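Local coordinates for DUF1902 domain-containing protein (PDB 1WV8) that is of unknown function but folds as a small sheet-and-helix DUF1902 domain whose sheet continues into a second copy of the protein, at residues Arg2-Trp10 and Ala19-Leu27; Leu34-Val45 and Pro59-Thr67. One frame throughout, in Å; residues are numbered along the deposited sequence.

Contact 1 (Arg2-Trp10 and Ala19-Leu27); sequences RTLKVQALW and AESDDVPGL
With OG swung opposite its own backbone N (chi1 -176°), Ser21 reaches back to the carbonyl of Lys5, while the first torsion of Asp23 (chi1 -64°) turns its carboxylate onto the N-H of the same lysine. These two side chains carry on the pairing of a beta hairpin, strands 3-11 and 16-20, where its second strand is giving way to a loop. The ladder itself rests on Gln7 and Glu20, an antiparallel hydrogen-bonded pair: Gln7 N gives to Glu20 O at 2.7 Å, and Glu20 N returns a bond to Gln7 O at 2.8 Å. Beyond it Ser21 OG donates to Lys5 O at 2.8 Å, tilted 27° out of the carbonyl plane, and accepts from Asp23 N at 3.1 Å, closing an ST turn. Serine suits this position because one short hydroxyl can both donate to the strand and accept from the turn; an alanine here would probably leave Lys5 O without its side-chain donor and the turn freer to shift.

Lys5 and Gln7 lie on the face with Glu20, where Gln7 NE2 finds Glu65 on the neighbouring strand. Leu4, Val6 and Ala19 occupy the other face, toward helix 34-51, and suit its apolar lining. Val6 sets CG1 against Leu27 CD2 at 3.9 Å, the two side chains crossing at about a right angle, and Leu4 presses CD2 on Asp23 CB at 3.8 Å while CD1 meets Val24. A water also bridges strand 3-11 to the loop, donating to Lys5 O and accepting from Asp22 N, so that this carbonyl is gripped twice. The amide of the same residue, Lys5 N, donates to Asp23 OD2 at 3.2 Å, received through the anti lone pair, the one turned away from OD1.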
loop_
_atom_site.group_PDB
_atom_site.type_symbol
_atom_site.label_atom_id
_atom_site.label_comp_id
_atom_site.label_asym_id
_atom_site.label_seq_id
_atom_site.Cartn_x
_atom_site.Cartn_y
_atom_site.Cartn_z
ATOM N N ARG A 2 10.088 14.043 1.820
ATOM C CA ARG A 2 8.763 14.138 1.131
ATOM C C ARG A 2 7.955 12.859 1.357
ATOM O O ARG A 2 7.383 12.651 2.430
ATOM C CB ARG A 2 8.989 14.364 -0.365
ATOM C CG ARG A 2 7.733 14.650 -1.168
ATOM C CD ARG A 2 8.041 14.744 -2.655
ATOM N NE ARG A 2 8.111 13.438 -3.315
ATOM C CZ ARG A 2 9.076 12.532 -3.135
ATOM N NH1 ARG A 2 10.088 12.770 -2.304
ATOM N NH2 ARG A 2 9.039 11.379 -3.799
ATOM N N THR A 3 7.917 12.009 0.337
ATOM C CA THR A 3 7.205 10.740 0.408
ATOM C C THR A 3 8.191 9.587 0.523
ATOM O O THR A 3 9.069 9.429 -0.322
ATOM C CB THR A 3 6.363 10.508 -0.845
ATOM O OG1 THR A 3 5.318 11.485 -0.903
ATOM C CG2 THR A 3 5.754 9.106 -0.831
ATOM N N LEU A 4 8.054 8.805 1.587
ATOM C CA LEU A 4 8.922 7.655 1.814
ATOM C C LEU A 4 8.159 6.396 1.427
ATOM O O LEU A 4 7.175 6.029 2.077
ATOM C CB LEU A 4 9.325 7.565 3.283
ATOM C CG LEU A 4 10.137 8.710 3.884
ATOM C CD1 LEU A 4 10.251 8.564 5.384
ATOM C CD2 LEU A 4 11.502 8.718 3.231
ATOM N N LYS A 5 8.614 5.745 0.368
ATOM C CA LYS A 5 7.975 4.535 -0.108
ATOM C C LYS A 5 8.487 3.328 0.666
ATOM O O LYS A 5 9.691 3.106 0.766
ATOM C CB LYS A 5 8.249 4.373 -1.603
ATOM C CG LYS A 5 7.764 5.555 -2.433
ATOM C CD LYS A 5 8.022 5.335 -3.915
ATOM C CE LYS A 5 7.597 6.543 -4.735
ATOM N NZ LYS A 5 7.842 6.343 -6.196
ATOM N N VAL A 6 7.556 2.562 1.223
ATOM C CA VAL A 6 7.873 1.356 1.982
ATOM C C VAL A 6 7.056 0.197 1.423
ATOM O O VAL A 6 5.824 0.289 1.302
ATOM C CB VAL A 6 7.517 1.522 3.473
ATOM C CG1 VAL A 6 7.783 0.218 4.241
ATOM C CG2 VAL A 6 8.326 2.662 4.063
ATOM N N GLN A 7 7.730 -0.894 1.071
ATOM C CA GLN A 7 7.014 -2.044 0.548
ATOM C C GLN A 7 6.661 -3.028 1.651
ATOM O O GLN A 7 7.447 -3.261 2.573
ATOM C CB GLN A 7 7.823 -2.773 -0.518
ATOM C CG GLN A 7 8.008 -2.023 -1.812
ATOM C CD GLN A 7 9.154 -1.044 -1.751
ATOM O OE1 GLN A 7 10.267 -1.412 -1.394
ATOM N NE2 GLN A 7 8.892 0.210 -2.113
ATOM N N ALA A 8 5.467 -3.597 1.547
ATOM C CA ALA A 8 5.003 -4.595 2.497
ATOM C C ALA A 8 4.978 -5.857 1.665
ATOM O O ALA A 8 4.253 -5.934 0.674
ATOM C CB ALA A 8 3.606 -4.268 2.998
ATOM N N LEU A 9 5.796 -6.826 2.055
ATOM C CA LEU A 9 5.897 -8.085 1.327
ATOM C C LEU A 9 5.238 -9.179 2.158
ATOM O O LEU A 9 5.541 -9.340 3.344
ATOM C CB LEU A 9 7.377 -8.388 1.083
ATOM C CG LEU A 9 8.127 -7.168 0.540
ATOM C CD1 LEU A 9 9.606 -7.324 0.764
ATOM C CD2 LEU A 9 7.805 -6.987 -0.925
ATOM N N TRP A 10 4.319 -9.921 1.547
ATOM C CA TRP A 10 3.630 -10.965 2.295
ATOM C C TRP A 10 4.473 -12.233 2.412
ATOM O O TRP A 10 4.957 -12.767 1.417
ATOM C CB TRP A 10 2.298 -11.296 1.639
ATOM C CG TRP A 10 1.607 -12.487 2.254
ATOM C CD1 TRP A 10 1.257 -13.651 1.620
ATOM C CD2 TRP A 10 1.137 -12.608 3.601
ATOM N NE1 TRP A 10 0.595 -14.481 2.486
ATOM C CE2 TRP A 10 0.506 -13.870 3.712
ATOM C CE3 TRP A 10 1.185 -11.773 4.729
ATOM C CZ2 TRP A 10 -0.080 -14.319 4.908
ATOM C CZ3 TRP A 10 0.601 -12.220 5.920
ATOM C CH2 TRP A 10 -0.021 -13.482 5.997
ATOM N N ALA A 19 8.215 -5.314 6.165
ATOM C CA ALA A 19 8.539 -4.007 5.611
ATOM C C ALA A 19 9.910 -3.968 4.949
ATOM O O ALA A 19 10.877 -4.545 5.445
ATOM C CB ALA A 19 8.458 -2.961 6.703
ATOM N N GLU A 20 9.980 -3.270 3.824
ATOM C CA GLU A 20 11.221 -3.121 3.080
ATOM C C GLU A 20 11.257 -1.719 2.483
ATOM O O GLU A 20 10.303 -1.292 1.846
ATOM C CB GLU A 20 11.281 -4.162 1.954
ATOM C CG GLU A 20 12.488 -4.050 1.040
ATOM C CD GLU A 20 13.802 -4.154 1.797
ATOM O OE1 GLU A 20 13.804 -4.731 2.909
ATOM O OE2 GLU A 20 14.827 -3.658 1.276
ATOM N N SER A 21 12.353 -0.995 2.673
ATOM C CA SER A 21 12.420 0.343 2.112
ATOM C C SER A 21 13.801 0.801 1.682
ATOM O O SER A 21 14.769 0.666 2.415
ATOM C CB SER A 21 11.863 1.359 3.104
ATOM O OG SER A 21 11.851 2.653 2.526
ATOM N N ASP A 22 13.872 1.370 0.486
ATOM C CA ASP A 22 15.120 1.885 -0.054
ATOM C C ASP A 22 15.281 3.349 0.378
ATOM O O ASP A 22 16.362 3.930 0.244
ATOM C CB ASP A 22 15.106 1.793 -1.581
ATOM C CG ASP A 22 16.491 1.897 -2.183
ATOM O OD1 ASP A 22 17.315 0.993 -1.927
ATOM O OD2 ASP A 22 16.757 2.879 -2.908
ATOM N N ASP A 23 14.203 3.940 0.896
ATOM C CA ASP A 23 14.227 5.330 1.351
ATOM C C ASP A 23 14.452 5.432 2.863
ATOM O O ASP A 23 14.836 6.482 3.366
ATOM C CB ASP A 23 12.912 6.055 0.993
ATOM C CG ASP A 23 12.687 6.186 -0.512
ATOM O OD1 ASP A 23 13.673 6.335 -1.259
ATOM O OD2 ASP A 23 11.514 6.163 -0.950
ATOM N N VAL A 24 14.214 4.340 3.584
ATOM C CA VAL A 24 14.377 4.325 5.035
ATOM C C VAL A 24 15.476 3.350 5.467
ATOM O O VAL A 24 15.369 2.144 5.252
ATOM C CB VAL A 24 13.051 3.936 5.719
ATOM C CG1 VAL A 24 13.205 3.966 7.215
ATOM C CG2 VAL A 24 11.955 4.888 5.287
ATOM N N PRO A 25 16.548 3.870 6.092
ATOM C CA PRO A 25 17.698 3.092 6.570
ATOM C C PRO A 25 17.407 2.131 7.712
ATOM O O PRO A 25 16.590 2.416 8.588
ATOM C CB PRO A 25 18.696 4.171 6.995
ATOM C CG PRO A 25 18.308 5.360 6.162
ATOM C CD PRO A 25 16.807 5.310 6.253
ATOM N N GLY A 26 18.102 0.996 7.693
ATOM C CA GLY A 26 17.949 -0.004 8.732
ATOM C C GLY A 26 16.524 -0.358 9.098
ATOM O O GLY A 26 16.226 -0.578 10.273
ATOM N N LEU A 27 15.637 -0.412 8.110
ATOM C CA LEU A 27 14.255 -0.765 8.396
ATOM C C LEU A 27 14.089 -2.277 8.410
ATOM O O LEU A 27 14.327 -2.961 7.411
ATOM C CB LEU A 27 13.302 -0.144 7.366
ATOM C CG LEU A 27 11.831 -0.542 7.526
ATOM C CD1 LEU A 27 11.367 -0.299 8.964
ATOM C CD2 LEU A 27 10.981 0.256 6.550
HETATM O O HOH W 1 11.530 2.337 -1.318
#

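Contact 2 (Leu34-Val45 and Pro59-Thr67); sequences LEELLAKLAVMV and PVELRLEAT
Leu62 and Leu64, two residues apart on strand 61-69, point their side chains into the face of helix 34-51 presented by Leu34, Leu37, Leu38, Leu41 and Val45. Helix and strand run roughly antiparallel, at 145° between short axes 10.2 Å apart, and apolar packing alone joins the two segments. Leu62 holds CG opposite its backbone N (chi1 178°), which carries the branch straight at the helix and splits its two methyls between successive turns. CD2 comes against Leu41 CB at 3.5 Å, with Leu38 CD2 farther off at 4.3 Å, whereas CD1 crosses to CG2 of Val45, one turn after Leu41, at 4.1 Å. Leucine fits this place because its forked end can touch two neighbours at once.

Leu64 adopts a less usual shape, its first torsion (chi1 -142°) lying well away from a staggered position. That twist lets one methyl be shared by Leu34, Leu37 and Leu38: CD1 rests on Leu38 CG at 3.8 Å and meets Leu37 CD1 at 4.0 Å, the leucines crossing at about a right angle in the second case, and Leu34 CD2 approaches the same methyl more loosely. Both torsions of Leu41 also lie off the staggered positions, as do the first torsions of Leu37 and Leu38. The root and one branch of Leu41 serve different partners, CB facing Leu62 while CD2 meets Leu64 CG at 3.9 Å.

The alternate residues Arg63 and Glu65 point away from the helix. On the same layer Val6 of strand 3-11 adjoins Leu62, and Ala8 adjoins Leu34 and Leu64; Ala19 of strand 16-20 touches Leu37. Strand 61-69 has strand 3-11 along one edge and pairs antiparallel with a strand of the second subunit, so helix 34-51 covers a sheet that runs on across the dimer.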
loop_
_atom_site.group_PDB
_atom_site.type_symbol
_atom_site.label_atom_id
_atom_site.label_comp_id
_atom_site.label_asym_id
_atom_site.label_seq_id
_atom_site.Cartn_x
_atom_site.Cartn_y
_atom_site.Cartn_z
ATOM N N LEU A 34 -1.709 -5.631 7.780
ATOM C CA LEU A 34 -1.198 -4.403 7.195
ATOM C C LEU A 34 -1.487 -3.193 8.110
ATOM O O LEU A 34 -0.698 -2.248 8.166
ATOM C CB LEU A 34 -1.813 -4.211 5.815
ATOM C CG LEU A 34 -1.236 -5.177 4.781
ATOM C CD1 LEU A 34 -2.090 -5.167 3.538
ATOM C CD2 LEU A 34 0.205 -4.773 4.456
ATOM N N GLU A 35 -2.604 -3.230 8.837
ATOM C CA GLU A 35 -2.934 -2.132 9.748
ATOM C C GLU A 35 -1.833 -2.011 10.800
ATOM O O GLU A 35 -1.286 -0.925 11.017
ATOM C CB GLU A 35 -4.283 -2.381 10.432
ATOM C CG GLU A 35 -5.521 -2.142 9.556
ATOM C CD GLU A 35 -5.616 -3.060 8.337
ATOM O OE1 GLU A 35 -5.284 -4.264 8.449
ATOM O OE2 GLU A 35 -6.040 -2.576 7.265
ATOM N N GLU A 36 -1.514 -3.133 11.444
ATOM C CA GLU A 36 -0.468 -3.185 12.466
ATOM C C GLU A 36 0.902 -2.797 11.895
ATOM O O GLU A 36 1.702 -2.131 12.559
ATOM C CB GLU A 36 -0.380 -4.592 13.064
ATOM C CG GLU A 36 -1.637 -5.061 13.767
ATOM C CD GLU A 36 -1.518 -6.484 14.277
ATOM O OE1 GLU A 36 -0.532 -6.778 14.985
ATOM O OE2 GLU A 36 -2.408 -7.307 13.972
ATOM N N LEU A 37 1.182 -3.226 10.672
ATOM C CA LEU A 37 2.449 -2.879 10.046
ATOM C C LEU A 37 2.514 -1.354 9.935
ATOM O O LEU A 37 3.569 -0.750 10.155
ATOM C CB LEU A 37 2.544 -3.483 8.650
ATOM C CG LEU A 37 3.891 -4.000 8.122
ATOM C CD1 LEU A 37 3.956 -3.635 6.672
ATOM C CD2 LEU A 37 5.085 -3.406 8.847
ATOM N N LEU A 38 1.386 -0.735 9.584
ATOM C CA LEU A 38 1.334 0.724 9.453
ATOM C C LEU A 38 1.594 1.364 10.801
ATOM O O LEU A 38 2.417 2.261 10.917
ATOM C CB LEU A 38 -0.029 1.190 8.944
ATOM C CG LEU A 38 -0.129 1.471 7.446
ATOM C CD1 LEU A 38 -1.573 1.731 7.064
ATOM C CD2 LEU A 38 0.750 2.657 7.087
ATOM N N ALA A 39 0.872 0.896 11.809
ATOM C CA ALA A 39 1.032 1.408 13.161
ATOM C C ALA A 39 2.508 1.357 13.555
ATOM O O ALA A 39 3.102 2.381 13.917
ATOM C CB ALA A 39 0.195 0.581 14.130
ATOM N N LYS A 40 3.109 0.171 13.467
ATOM C CA LYS A 40 4.515 0.022 13.832
ATOM C C LYS A 40 5.417 0.979 13.049
ATOM O O LYS A 40 6.307 1.606 13.624
ATOM C CB LYS A 40 4.960 -1.427 13.627
ATOM C CG LYS A 40 4.190 -2.423 14.478
ATOM C CD LYS A 40 4.759 -3.829 14.376
ATOM C CE LYS A 40 4.069 -4.764 15.367
ATOM N NZ LYS A 40 4.661 -6.132 15.388
ATOM N N LEU A 41 5.177 1.107 11.746
ATOM C CA LEU A 41 5.982 1.986 10.902
ATOM C C LEU A 41 5.936 3.454 11.336
ATOM O O LEU A 41 6.952 4.148 11.319
ATOM C CB LEU A 41 5.530 1.862 9.441
ATOM C CG LEU A 41 6.225 0.807 8.564
ATOM C CD1 LEU A 41 6.581 -0.389 9.394
ATOM C CD2 LEU A 41 5.319 0.400 7.402
ATOM N N ALA A 42 4.751 3.911 11.718
ATOM C CA ALA A 42 4.550 5.291 12.144
ATOM C C ALA A 42 5.501 5.673 13.266
ATOM O O ALA A 42 5.940 6.817 13.360
ATOM C CB ALA A 42 3.113 5.487 12.596
ATOM N N VAL A 43 5.819 4.700 14.111
ATOM C CA VAL A 43 6.714 4.926 15.235
ATOM C C VAL A 43 8.183 4.773 14.841
ATOM O O VAL A 43 8.982 5.694 15.008
ATOM C CB VAL A 43 6.415 3.940 16.376
ATOM C CG1 VAL A 43 7.311 4.232 17.551
ATOM C CG2 VAL A 43 4.954 4.036 16.786
HETATM N N MSE A 44 8.527 3.606 14.307
HETATM C CA MSE A 44 9.899 3.307 13.912
HETATM C C MSE A 44 10.562 4.175 12.850
HETATM O O MSE A 44 11.720 4.557 13.004
HETATM C CB MSE A 44 9.997 1.860 13.453
HETATM C CG MSE A 44 9.886 0.844 14.556
HETATM SE SE MSE A 44 10.260 -0.883 13.805
HETATM C CE MSE A 44 12.047 -0.538 13.125
ATOM N N VAL A 45 9.850 4.465 11.766
ATOM C CA VAL A 45 10.421 5.256 10.679
ATOM C C VAL A 45 10.999 6.617 11.079
ATOM O O VAL A 45 12.092 6.977 10.649
ATOM C CB VAL A 45 9.395 5.451 9.535
ATOM C CG1 VAL A 45 9.924 6.452 8.516
ATOM C CG2 VAL A 45 9.138 4.112 8.848
ATOM N N PRO A 59 6.401 18.552 4.867
ATOM C CA PRO A 59 6.151 17.481 5.838
ATOM C C PRO A 59 6.295 16.118 5.157
ATOM O O PRO A 59 5.954 15.964 3.978
ATOM C CB PRO A 59 4.724 17.762 6.287
ATOM C CG PRO A 59 4.089 18.230 5.024
ATOM C CD PRO A 59 5.134 19.167 4.432
ATOM N N VAL A 60 6.801 15.134 5.897
ATOM C CA VAL A 60 7.005 13.800 5.335
ATOM C C VAL A 60 5.834 12.846 5.544
ATOM O O VAL A 60 5.256 12.779 6.630
ATOM C CB VAL A 60 8.280 13.132 5.916
ATOM C CG1 VAL A 60 8.471 11.756 5.298
ATOM C CG2 VAL A 60 9.497 13.998 5.645
ATOM N N GLU A 61 5.491 12.114 4.487
ATOM C CA GLU A 61 4.410 11.134 4.537
ATOM C C GLU A 61 4.943 9.750 4.164
ATOM O O GLU A 61 5.840 9.609 3.322
ATOM C CB GLU A 61 3.284 11.516 3.580
ATOM C CG GLU A 61 3.736 11.732 2.145
ATOM C CD GLU A 61 2.580 11.745 1.155
ATOM O OE1 GLU A 61 1.597 12.482 1.387
ATOM O OE2 GLU A 61 2.660 11.023 0.137
ATOM N N LEU A 62 4.376 8.738 4.801
ATOM C CA LEU A 62 4.754 7.349 4.570
ATOM C C LEU A 62 3.789 6.663 3.589
ATOM O O LEU A 62 2.583 6.629 3.836
ATOM C CB LEU A 62 4.733 6.610 5.911
ATOM C CG LEU A 62 5.058 5.121 5.951
ATOM C CD1 LEU A 62 6.541 4.926 5.723
ATOM C CD2 LEU A 62 4.653 4.555 7.305
ATOM N N ARG A 63 4.306 6.134 2.477
ATOM C CA ARG A 63 3.457 5.427 1.507
ATOM C C ARG A 63 3.725 3.911 1.569
ATOM O O ARG A 63 4.728 3.417 1.046
ATOM C CB ARG A 63 3.708 5.929 0.079
ATOM C CG ARG A 63 2.764 5.307 -0.960
ATOM C CD ARG A 63 3.049 5.795 -2.379
ATOM N NE ARG A 63 2.904 7.243 -2.531
ATOM C CZ ARG A 63 3.132 7.902 -3.666
ATOM N NH1 ARG A 63 3.513 7.240 -4.751
ATOM N NH2 ARG A 63 2.991 9.221 -3.717
ATOM N N LEU A 64 2.837 3.179 2.236
ATOM C CA LEU A 64 2.970 1.728 2.343
ATOM C C LEU A 64 2.382 1.098 1.089
ATOM O O LEU A 64 1.203 1.293 0.782
ATOM C CB LEU A 64 2.222 1.208 3.557
ATOM C CG LEU A 64 2.848 0.065 4.372
ATOM C CD1 LEU A 64 1.723 -0.769 4.957
ATOM C CD2 LEU A 64 3.758 -0.801 3.520
ATOM N N GLU A 65 3.206 0.339 0.371
ATOM C CA GLU A 65 2.788 -0.300 -0.871
ATOM C C GLU A 65 2.736 -1.825 -0.771
ATOM O O GLU A 65 3.649 -2.454 -0.241
ATOM C CB GLU A 65 3.745 0.102 -1.994
ATOM C CG GLU A 65 3.852 1.618 -2.188
ATOM C CD GLU A 65 5.046 2.019 -3.038
ATOM O OE1 GLU A 65 6.180 1.629 -2.678
ATOM O OE2 GLU A 65 4.855 2.727 -4.057
ATOM N N ALA A 66 1.660 -2.410 -1.285
ATOM C CA ALA A 66 1.486 -3.854 -1.280
ATOM C C ALA A 66 1.084 -4.255 -2.684
ATOM O O ALA A 66 0.072 -3.769 -3.207
ATOM C CB ALA A 66 0.398 -4.268 -0.286
ATOM N N THR A 67 1.867 -5.141 -3.298
ATOM C CA THR A 67 1.582 -5.578 -4.653
ATOM C C THR A 67 0.955 -6.965 -4.722
ATOM O O THR A 67 1.275 -7.860 -3.935
ATOM C CB THR A 67 2.853 -5.536 -5.530
ATOM O OG1 THR A 67 3.408 -4.210 -5.504
ATOM C CG2 THR A 67 2.521 -5.897 -6.971
#

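In the fold
The two contacts come in series along the chain, the hairpin of contact 1 closing before helix 34-51 opens contact 2, and their centres lie about 8 Å apart. Both reach one mixed sheet, whose strands run in the order 30-31, 16-20, 3-11, 61-69. Strands 3-11 and 61-69 lie side by side and parallel there, with probable hydrogen bonds from Glu65 N to Val6 O and from Ala8 N to Glu65 O, each 2.8 Å. Contact 1, partly buried, joins the two strands of the hairpin; contact 2, buried, fastens the helix over the last strand, which also pairs with the second subunit.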